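PDB 6DLH: alpha-1,4-endofucoidanase from Mariniflexile fucanivorans, which hydrolyses the alpha-1,4 linkages within fucoidan chains as a retaining endo-acting enzyme of glycoside hydrolase family 107, and binds several calcium ions. Local coordinates for residues D67-T70 with Q71-D74; D128-L131 with S132-A136; L395-Q398 with P399-N403; G464-P467 with A468-I472. All coordinates share one frame; numbering follows the deposited sequence.

How the interactions relate
All four contacts are local, joining adjacent pieces of chain, so they follow one another in series and none nests or crosses. From the N terminus, interaction 1 ends the short helix 66-71 ahead of strand 80-84, and interaction 2 starts helix 129-139 ahead of strand 143-149. Both strands lie in the seven-stranded parallel sheet. Interaction 3 turns a loop into helix 399-415. Interaction 1 touches both interactions 2 and 3, which themselves stay about 7 Å apart at their nearest atoms. Interaction 4 stands alone: it closes the loop between strands 459-464 and 471-476 in the Ig-like region, about 20 Å from interactions 1 and 2 at the nearest atoms.

Interaction 1 of 4, residues D67-T70 with Q71-D74; sequences DFLT and QIKD
Backbone bonds between Asp67-Thr70 and Gln71-Asp74 record, step by step, how a helix lets go. Gln71 N still makes the regular four-residue bond, reaching Asp67 O at 3.0 Å. One residue on, Ile72 N is divided between two weak bonds, to Phe68 O at 3.1 Å and to Leu69 O at 3.3 Å. Lys73 N then has Thr70 O, three residues back, at 3.2 Å, and approaches from above the carbonyl plane.

Apolar contacts centre on Ile72, where the helical backbone angles end. Its CG1 stands between the backbone N and the carbonyl carbon (chi1 65°), and CD1 is carried out to Phe68 CE2 at 3.9 Å and Leu69 CD2 at 4.0 Å. The other branch, CG2, lies over one face of the Phe68 ring near its rim, 4.1 Å from Phe68 CE1. With an alanine here, that ring face and the Leu69 methyl would probably lose this partner, and a gap would open toward Met48 and Leu397.

Among the polar side chains, the extended arm of Gln71 takes its OE1 out to Leu397 N, whereas Thr70 OG1 bonds back within the helix to Asp66 O. Together these features are those of a helix C-terminus, where helix 66-71 unwinds through bonds from residue i to i-3 (Ile72 to Leu69, weak, and Lys73 to Thr70) into the loop that holds the calcium ligands Thr77 and Asp79.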
loop_
_atom_site.group_PDB
_atom_site.type_symbol
_atom_site.label_atom_id
_atom_site.label_comp_id
_atom_site.label_asym_id
_atom_site.label_seq_id
_atom_site.Cartn_x
_atom_site.Cartn_y
_atom_site.Cartn_z
ATOM N N ASP A 67 3.696 5.753 -9.358
ATOM C CA ASP A 67 5.073 6.190 -9.540
ATOM C C ASP A 67 5.984 4.973 -9.700
ATOM O O ASP A 67 6.868 4.962 -10.560
ATOM C CB ASP A 67 5.528 7.114 -8.407
ATOM C CG ASP A 67 4.930 8.510 -8.490
ATOM O OD1 ASP A 67 4.351 8.841 -9.543
ATOM O OD2 ASP A 67 5.056 9.264 -7.502
ATOM N N PHE A 68 5.755 3.950 -8.865
ATOM C CA PHE A 68 6.508 2.711 -8.954
ATOM C C PHE A 68 6.348 2.136 -10.359
ATOM O O PHE A 68 7.331 1.809 -11.018
ATOM C CB PHE A 68 6.108 1.741 -7.836
ATOM C CG PHE A 68 6.620 0.324 -7.974
ATOM C CD1 PHE A 68 7.930 -0.001 -7.645
ATOM C CD2 PHE A 68 5.787 -0.695 -8.410
ATOM C CE1 PHE A 68 8.389 -1.306 -7.747
ATOM C CE2 PHE A 68 6.241 -2.004 -8.508
ATOM C CZ PHE A 68 7.545 -2.309 -8.173
ATOM N N LEU A 69 5.102 2.047 -10.826
ATOM C CA LEU A 69 4.833 1.416 -12.107
ATOM C C LEU A 69 5.475 2.205 -13.249
ATOM O O LEU A 69 5.940 1.595 -14.212
ATOM C CB LEU A 69 3.325 1.218 -12.293
ATOM C CG LEU A 69 2.687 0.177 -11.370
ATOM C CD1 LEU A 69 1.215 -0.025 -11.705
ATOM C CD2 LEU A 69 3.433 -1.152 -11.419
ATOM N N THR A 70 5.522 3.540 -13.133
ATOM C CA THR A 70 6.210 4.368 -14.118
ATOM C C THR A 70 7.688 3.988 -14.159
ATOM O O THR A 70 8.249 3.789 -15.233
ATOM C CB THR A 70 6.059 5.870 -13.828
ATOM O OG1 THR A 70 4.689 6.169 -14.087
ATOM C CG2 THR A 70 6.950 6.757 -14.682
ATOM N N GLN A 71 8.299 3.874 -12.976
ATOM C CA GLN A 71 9.713 3.568 -12.848
ATOM C C GLN A 71 10.063 2.230 -13.501
ATOM O O GLN A 71 11.177 2.078 -13.995
ATOM C CB GLN A 71 10.146 3.598 -11.382
ATOM C CG GLN A 71 11.654 3.550 -11.178
ATOM C CD GLN A 71 12.012 3.281 -9.737
ATOM O OE1 GLN A 71 11.296 2.582 -9.022
ATOM N NE2 GLN A 71 13.135 3.832 -9.298
ATOM N N ILE A 72 9.132 1.266 -13.512
ATOM C CA ILE A 72 9.479 -0.076 -13.961
ATOM C C ILE A 72 8.907 -0.358 -15.352
ATOM O O ILE A 72 8.805 -1.520 -15.760
ATOM C CB ILE A 72 9.091 -1.151 -12.919
ATOM C CG1 ILE A 72 7.574 -1.244 -12.708
ATOM C CG2 ILE A 72 9.847 -0.937 -11.608
ATOM C CD1 ILE A 72 7.111 -2.601 -12.232
ATOM N N LYS A 73 8.578 0.715 -16.091
ATOM C CA LYS A 73 7.976 0.609 -17.413
ATOM C C LYS A 73 8.822 -0.277 -18.322
ATOM O O LYS A 73 8.278 -1.034 -19.117
ATOM C CB LYS A 73 7.849 1.986 -18.074
ATOM C CG LYS A 73 6.495 2.668 -17.936
ATOM C CD LYS A 73 6.490 4.084 -18.497
ATOM C CE LYS A 73 6.308 4.126 -19.998
ATOM N NZ LYS A 73 4.894 3.885 -20.380
ATOM N N ASP A 74 10.147 -0.181 -18.183
ATOM C CA ASP A 74 11.083 -0.840 -19.082
ATOM C C ASP A 74 11.309 -2.308 -18.696
ATOM O O ASP A 74 12.012 -3.025 -19.404
ATOM C CB ASP A 74 12.389 -0.045 -19.183
ATOM C CG ASP A 74 13.203 -0.363 -20.424
ATOM O OD1 ASP A 74 12.603 -0.758 -21.435
ATOM O OD2 ASP A 74 14.435 -0.222 -20.364
#

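Interaction 2 of 4, residues D128-L131 with S132-A136; sequences DPLL and SWLKA
Leu130 O and Leu134 N form a short backbone hydrogen bond of 2.8 Å in the first turns of helix 129-139. Trp133 N reaches Pro129 O in the same manner at 3.0 Å, and Lys135 N follows to Leu131 O at 3.1 Å. Toward the helix start the bonds slacken: Ser132 N to Asp128 O is weak. Asp128 is the N-cap, and its OD1 accepts a weak but straight bond from Leu131 N at 3.3 Å, while its OD2 takes a second partner in Tyr216 OH.

The indole of Trp133 folds back along the helix because its CG stays beside its own backbone N (chi1 -45°). One face thereby comes down over Pro129 O, offset toward the rim of the ring, and over Leu130 CA, a CH-pi contact. Pro129 CB meets CZ2 of Trp133 at 3.6 Å, and Leu130 CD1 approaches CE3 of Trp133 at 3.7 Å, the leucine crossing the indole at about a right angle. Trp133 NE1 is bound to Ile63 O, which helps fix the ring's rotation. Leu130 CG also packs on Leu134 CD1 at 3.9 Å, and Leu131 runs side by side with the aliphatic part of Lys135.

Chemically, the contact divides its labour: an acidic cap probably complements the partial positive charge of the first-turn amides, which have no preceding helical carbonyl, while the buried aromatic and aliphatic groups seat this helix against strand 80-84.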
loop_
_atom_site.group_PDB
_atom_site.type_symbol
_atom_site.label_atom_id
_atom_site.label_comp_id
_atom_site.label_asym_id
_atom_site.label_seq_id
_atom_site.Cartn_x
_atom_site.Cartn_y
_atom_site.Cartn_z
ATOM N N ASP A 128 -10.142 3.452 -0.905
ATOM C CA ASP A 128 -9.679 2.073 -0.964
ATOM C C ASP A 128 -8.348 2.016 -1.722
ATOM O O ASP A 128 -8.332 1.792 -2.932
ATOM C CB ASP A 128 -10.718 1.146 -1.605
ATOM C CG ASP A 128 -10.315 -0.319 -1.539
ATOM O OD1 ASP A 128 -9.205 -0.602 -1.032
ATOM O OD2 ASP A 128 -11.107 -1.170 -1.984
ATOM N N PRO A 129 -7.190 2.206 -1.046
ATOM C CA PRO A 129 -5.884 2.165 -1.714
ATOM C C PRO A 129 -5.572 0.847 -2.425
ATOM O O PRO A 129 -5.026 0.847 -3.525
ATOM C CB PRO A 129 -4.878 2.410 -0.584
ATOM C CG PRO A 129 -5.688 3.076 0.508
ATOM C CD PRO A 129 -7.077 2.486 0.393
ATOM N N LEU A 130 -5.957 -0.276 -1.813
ATOM C CA LEU A 130 -5.665 -1.585 -2.374
ATOM C C LEU A 130 -6.323 -1.749 -3.743
ATOM O O LEU A 130 -5.674 -2.222 -4.676
ATOM C CB LEU A 130 -6.109 -2.677 -1.394
ATOM C CG LEU A 130 -5.738 -4.107 -1.783
ATOM C CD1 LEU A 130 -4.239 -4.248 -2.013
ATOM C CD2 LEU A 130 -6.210 -5.095 -0.727
ATOM N N LEU A 131 -7.601 -1.362 -3.863
ATOM C CA LEU A 131 -8.306 -1.489 -5.130
ATOM C C LEU A 131 -7.595 -0.666 -6.200
ATOM O O LEU A 131 -7.534 -1.069 -7.365
ATOM C CB LEU A 131 -9.762 -1.028 -4.978
ATOM C CG LEU A 131 -10.611 -1.088 -6.252
ATOM C CD1 LEU A 131 -10.660 -2.497 -6.826
ATOM C CD2 LEU A 131 -12.022 -0.563 -6.005
ATOM N N SER A 132 -7.077 0.494 -5.787
ATOM C CA SER A 132 -6.301 1.340 -6.676
ATOM C C SER A 132 -5.106 0.552 -7.232
ATOM O O SER A 132 -4.963 0.401 -8.452
ATOM C CB SER A 132 -5.884 2.599 -5.963
ATOM O OG SER A 132 -5.203 3.471 -6.846
ATOM N N TRP A 133 -4.284 0.019 -6.316
ATOM C CA TRP A 133 -3.067 -0.700 -6.663
ATOM C C TRP A 133 -3.404 -1.911 -7.529
ATOM O O TRP A 133 -2.747 -2.158 -8.547
ATOM C CB TRP A 133 -2.293 -1.114 -5.406
ATOM C CG TRP A 133 -2.145 -0.064 -4.345
ATOM C CD1 TRP A 133 -2.156 1.292 -4.503
ATOM C CD2 TRP A 133 -1.909 -0.297 -2.944
ATOM N NE1 TRP A 133 -1.973 1.916 -3.296
ATOM C CE2 TRP A 133 -1.820 0.965 -2.321
ATOM C CE3 TRP A 133 -1.774 -1.447 -2.156
ATOM C CZ2 TRP A 133 -1.596 1.103 -0.952
ATOM C CZ3 TRP A 133 -1.561 -1.311 -0.803
ATOM C CH2 TRP A 133 -1.478 -0.051 -0.209
ATOM N N LEU A 134 -4.461 -2.638 -7.142
ATOM C CA LEU A 134 -4.874 -3.844 -7.848
ATOM C C LEU A 134 -5.192 -3.530 -9.312
ATOM O O LEU A 134 -4.795 -4.280 -10.204
ATOM C CB LEU A 134 -6.084 -4.465 -7.133
ATOM C CG LEU A 134 -5.819 -5.183 -5.804
ATOM C CD1 LEU A 134 -7.138 -5.596 -5.155
ATOM C CD2 LEU A 134 -4.924 -6.407 -5.993
ATOM N N LYS A 135 -5.897 -2.417 -9.558
ATOM C CA LYS A 135 -6.339 -2.066 -10.904
ATOM C C LYS A 135 -5.178 -1.510 -11.727
ATOM O O LYS A 135 -5.069 -1.798 -12.916
ATOM C CB LYS A 135 -7.545 -1.116 -10.878
ATOM C CG LYS A 135 -8.871 -1.781 -10.528
ATOM C CD LYS A 135 -10.016 -0.815 -10.289
ATOM C CE LYS A 135 -10.746 -0.453 -11.565
ATOM N NZ LYS A 135 -12.073 0.143 -11.280
ATOM N N ALA A 136 -4.310 -0.729 -11.084
ATOM C CA ALA A 136 -3.111 -0.212 -11.729
ATOM C C ALA A 136 -2.198 -1.358 -12.174
ATOM O O ALA A 136 -1.603 -1.303 -13.252
ATOM C CB ALA A 136 -2.405 0.752 -10.803
#

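Interaction 3 of 4, residues L395-Q398 with P399-N403; sequences LTLQ and PYALN
Gln398 and Pro399 mark an N-terminal helix boundary, Gln398 in the N-cap position and the proline as the first residue of helix 399-415. The proline suits this place, since a first-turn residue needs no amide hydrogen for the helix. Gln398 O takes the opening bonds: a straight one from Leu402 N at 3.3 Å, and a weak one from Ala401 N at 2.9 Å.

The side chain of Gln398 bends at chi2 (-75°), which brings OE1 back beside the proline ring, 3.4 Å from Pro399 CD. Its stem also meets an aromatic ring: Gln398 CB is 3.7 Å from Tyr400 CE2, and Gln398 CG lies 3.9 Å from the same atom. The tyrosine ring approaches obliquely, with its plane only 19° from that of the glutamine amide, and its OH is held by Gly354 O. Leu397, just before the cap, sends its CD1 to within 4.0 Å of Leu402 CA, and its CD2 lies more loosely, 4.4 Å from Ala401 CB. Leu397 thus meets Leu402 five residues on, across the N-cap, the spacing of a hydrophobic staple.

The chain reaches this point by turning a corner at Thr396, just after strand 394-395. Leu397 then packs against Phe68 of helix 66-71, whose Gln71 also touches Leu402, while Tyr400 and Ala401 rest on the loops around Ser347 and Gln346.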
loop_
_atom_site.group_PDB
_atom_site.type_symbol
_atom_site.label_atom_id
_atom_site.label_comp_id
_atom_site.label_asym_id
_atom_site.label_seq_id
_atom_site.Cartn_x
_atom_site.Cartn_y
_atom_site.Cartn_z
ATOM N N LEU A 395 8.187 5.885 -2.528
ATOM C CA LEU A 395 7.698 4.536 -2.742
ATOM C C LEU A 395 8.071 4.065 -4.144
ATOM O O LEU A 395 7.253 3.499 -4.861
ATOM C CB LEU A 395 6.186 4.503 -2.484
ATOM C CG LEU A 395 5.746 4.917 -1.077
ATOM C CD1 LEU A 395 4.233 4.876 -0.968
ATOM C CD2 LEU A 395 6.361 4.007 -0.022
ATOM N N THR A 396 9.332 4.311 -4.516
ATOM C CA THR A 396 9.913 3.795 -5.745
ATOM C C THR A 396 11.188 3.035 -5.374
ATOM O O THR A 396 11.656 3.163 -4.246
ATOM C CB THR A 396 10.149 4.927 -6.754
ATOM O OG1 THR A 396 10.962 5.913 -6.110
ATOM C CG2 THR A 396 8.863 5.553 -7.255
ATOM N N LEU A 397 11.736 2.261 -6.329
ATOM C CA LEU A 397 12.865 1.375 -6.087
ATOM C C LEU A 397 14.117 2.191 -5.785
ATOM O O LEU A 397 14.346 3.246 -6.375
ATOM C CB LEU A 397 13.135 0.505 -7.321
ATOM C CG LEU A 397 12.086 -0.547 -7.688
ATOM C CD1 LEU A 397 12.468 -1.224 -8.997
ATOM C CD2 LEU A 397 11.923 -1.587 -6.587
ATOM N N GLN A 398 14.928 1.663 -4.861
ATOM C CA GLN A 398 16.345 1.986 -4.802
ATOM C C GLN A 398 16.942 1.847 -6.202
ATOM O O GLN A 398 16.692 0.861 -6.902
ATOM C CB GLN A 398 17.068 1.028 -3.852
ATOM C CG GLN A 398 16.824 1.330 -2.381
ATOM C CD GLN A 398 17.583 2.545 -1.901
ATOM O OE1 GLN A 398 18.307 3.194 -2.658
ATOM N NE2 GLN A 398 17.434 2.852 -0.623
ATOM N N PRO A 399 17.742 2.836 -6.657
ATOM C CA PRO A 399 18.363 2.773 -7.978
ATOM C C PRO A 399 19.048 1.435 -8.249
ATOM O O PRO A 399 18.961 0.934 -9.364
ATOM C CB PRO A 399 19.364 3.939 -7.926
ATOM C CG PRO A 399 18.689 4.946 -7.019
ATOM C CD PRO A 399 18.064 4.086 -5.939
ATOM N N TYR A 400 19.698 0.842 -7.235
ATOM C CA TYR A 400 20.411 -0.412 -7.467
ATOM C C TYR A 400 19.448 -1.553 -7.787
ATOM O O TYR A 400 19.774 -2.438 -8.581
ATOM C CB TYR A 400 21.378 -0.781 -6.335
ATOM C CG TYR A 400 20.732 -1.326 -5.092
ATOM C CD1 TYR A 400 20.275 -2.638 -5.027
ATOM C CD2 TYR A 400 20.565 -0.518 -3.978
ATOM C CE1 TYR A 400 19.649 -3.127 -3.889
ATOM C CE2 TYR A 400 19.964 -1.002 -2.827
ATOM C CZ TYR A 400 19.518 -2.309 -2.780
ATOM O OH TYR A 400 18.940 -2.762 -1.635
ATOM N N ALA A 401 18.272 -1.539 -7.158
ATOM C CA ALA A 401 17.316 -2.619 -7.353
ATOM C C ALA A 401 16.801 -2.587 -8.789
ATOM O O ALA A 401 16.705 -3.633 -9.423
ATOM C CB ALA A 401 16.198 -2.533 -6.339
ATOM N N LEU A 402 16.511 -1.376 -9.299
ATOM C CA LEU A 402 16.132 -1.176 -10.691
ATOM C C LEU A 402 17.248 -1.688 -11.600
ATOM O O LEU A 402 16.987 -2.447 -12.534
ATOM C CB LEU A 402 15.817 0.307 -10.948
ATOM C CG LEU A 402 15.388 0.660 -12.381
ATOM C CD1 LEU A 402 14.106 -0.057 -12.772
ATOM C CD2 LEU A 402 15.197 2.155 -12.557
ATOM N N ASN A 403 18.494 -1.292 -11.296
ATOM C CA ASN A 403 19.669 -1.741 -12.030
ATOM C C ASN A 403 19.655 -3.265 -12.173
ATOM O O ASN A 403 19.707 -3.792 -13.285
ATOM C CB ASN A 403 20.947 -1.238 -11.353
ATOM C CG ASN A 403 22.214 -1.829 -11.933
ATOM O OD1 ASN A 403 22.591 -1.508 -13.056
ATOM N ND2 ASN A 403 22.892 -2.672 -11.166
#

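Interaction 4 of 4, residues G464-P467 with A468-I472; sequences GTLP and AWLTI
Trp469 places its CG between the backbone N and the carbonyl carbon (chi1 51°), a torsion that swings the indole back over Pro467, two residues earlier. Leu470, by contrast, sets its CG anti to the backbone N (chi1 -169°), and its CD2 reaches Leu466. The first torsion yields a close CH-pi contact: Pro467 CB sits 3.3 Å from the centroid of the five-membered ring of Trp469, only 19° off the ring normal. Pro467 CG continues outward over the benzo part, 3.7 Å from Trp469 CZ2. Leu470 CB lies over the same face nearer the rim and meets Pro467 CB at 4.0 Å, so that proline, indole and leucine form one compact cluster.

The backbone beneath is closed by Leu470 N, which bonds to Pro467 O at 3.1 Å from above the carbonyl plane. Across the two arms of the turn, Leu466 CD2 touches Leu470 CD2 at 4.0 Å and Ile472 CD1 at 4.2 Å, crossing the isoleucine at about a right angle. The indole is also held at its polar end, since NE1 bonds to Glu490 OE1. Replacing Trp469 by an alanine strips the indole from one side of Pro467, and would probably leave that CH-pi contact unmade and Glu490 without this donor.

Pro467 to Leu470 form a type I beta turn, closed by the Leu470 N to Pro467 O bond and with the proline against the indole of Trp469. It leads into strand 471-476, an outer strand of a three-stranded antiparallel sheet in the putative Ig-like domain.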
loop_
_atom_site.group_PDB
_atom_site.type_symbol
_atom_site.label_atom_id
_atom_site.label_comp_id
_atom_site.label_asym_id
_atom_site.label_seq_id
_atom_site.Cartn_x
_atom_site.Cartn_y
_atom_site.Cartn_z
ATOM N N GLY A 464 -9.710 -14.958 -34.935
ATOM C CA GLY A 464 -10.875 -14.982 -34.066
ATOM C C GLY A 464 -11.914 -13.948 -34.497
ATOM O O GLY A 464 -12.012 -13.632 -35.683
ATOM N N THR A 465 -12.660 -13.411 -33.517
ATOM C CA THR A 465 -13.821 -12.567 -33.766
ATOM C C THR A 465 -13.527 -11.124 -33.360
ATOM O O THR A 465 -13.625 -10.770 -32.186
ATOM C CB THR A 465 -15.072 -13.144 -33.083
ATOM O OG1 THR A 465 -15.277 -14.457 -33.608
ATOM C CG2 THR A 465 -16.316 -12.305 -33.285
ATOM N N LEU A 466 -13.212 -10.293 -34.361
ATOM C CA LEU A 466 -12.801 -8.912 -34.155
ATOM C C LEU A 466 -13.939 -7.964 -34.524
ATOM O O LEU A 466 -14.807 -8.317 -35.328
ATOM C CB LEU A 466 -11.583 -8.620 -35.036
ATOM C CG LEU A 466 -10.226 -9.015 -34.458
ATOM C CD1 LEU A 466 -10.018 -10.521 -34.542
ATOM C CD2 LEU A 466 -9.112 -8.285 -35.199
ATOM N N PRO A 467 -13.963 -6.726 -33.968
ATOM C CA PRO A 467 -14.884 -5.692 -34.445
ATOM C C PRO A 467 -14.653 -5.433 -35.934
ATOM O O PRO A 467 -13.507 -5.359 -36.387
ATOM C CB PRO A 467 -14.505 -4.460 -33.610
ATOM C CG PRO A 467 -13.848 -5.025 -32.361
ATOM C CD PRO A 467 -13.122 -6.262 -32.848
ATOM N N ALA A 468 -15.757 -5.342 -36.690
ATOM C CA ALA A 468 -15.715 -5.047 -38.111
ATOM C C ALA A 468 -15.049 -3.689 -38.333
ATOM O O ALA A 468 -14.489 -3.439 -39.405
ATOM C CB ALA A 468 -17.115 -5.067 -38.681
ATOM N N TRP A 469 -15.113 -2.833 -37.301
ATOM C CA TRP A 469 -14.641 -1.459 -37.375
ATOM C C TRP A 469 -13.133 -1.340 -37.139
ATOM O O TRP A 469 -12.565 -0.281 -37.400
ATOM C CB TRP A 469 -15.442 -0.547 -36.435
ATOM C CG TRP A 469 -15.557 -1.019 -35.015
ATOM C CD1 TRP A 469 -16.614 -1.677 -34.454
ATOM C CD2 TRP A 469 -14.596 -0.831 -33.957
ATOM N NE1 TRP A 469 -16.377 -1.914 -33.125
ATOM C CE2 TRP A 469 -15.149 -1.408 -32.790
ATOM C CE3 TRP A 469 -13.326 -0.236 -33.878
ATOM C CZ2 TRP A 469 -14.471 -1.419 -31.569
ATOM C CZ3 TRP A 469 -12.659 -0.245 -32.669
ATOM C CH2 TRP A 469 -13.225 -0.833 -31.532
ATOM N N LEU A 470 -12.491 -2.424 -36.675
ATOM C CA LEU A 470 -11.100 -2.399 -36.240
ATOM C C LEU A 470 -10.157 -2.683 -37.412
ATOM O O LEU A 470 -10.339 -3.652 -38.151
ATOM C CB LEU A 470 -10.907 -3.416 -35.107
ATOM C CG LEU A 470 -9.573 -3.350 -34.355
ATOM C CD1 LEU A 470 -9.515 -2.152 -33.410
ATOM C CD2 LEU A 470 -9.318 -4.644 -33.593
ATOM N N THR A 471 -9.162 -1.798 -37.582
ATOM C CA THR A 471 -8.031 -2.012 -38.476
ATOM C C THR A 471 -6.767 -2.213 -37.633
ATOM O O THR A 471 -6.620 -1.629 -36.557
ATOM C CB THR A 471 -7.894 -0.874 -39.505
ATOM O OG1 THR A 471 -9.075 -0.761 -40.308
ATOM C CG2 THR A 471 -6.704 -1.034 -40.428
ATOM N N ILE A 472 -5.868 -3.066 -38.134
ATOM C CA ILE A 472 -4.568 -3.321 -37.536
ATOM C C ILE A 472 -3.504 -2.970 -38.573
ATOM O O ILE A 472 -3.334 -3.676 -39.569
ATOM C CB ILE A 472 -4.459 -4.783 -37.052
ATOM C CG1 ILE A 472 -5.432 -5.064 -35.899
ATOM C CG2 ILE A 472 -3.017 -5.117 -36.678
ATOM C CD1 ILE A 472 -5.376 -6.472 -35.346
#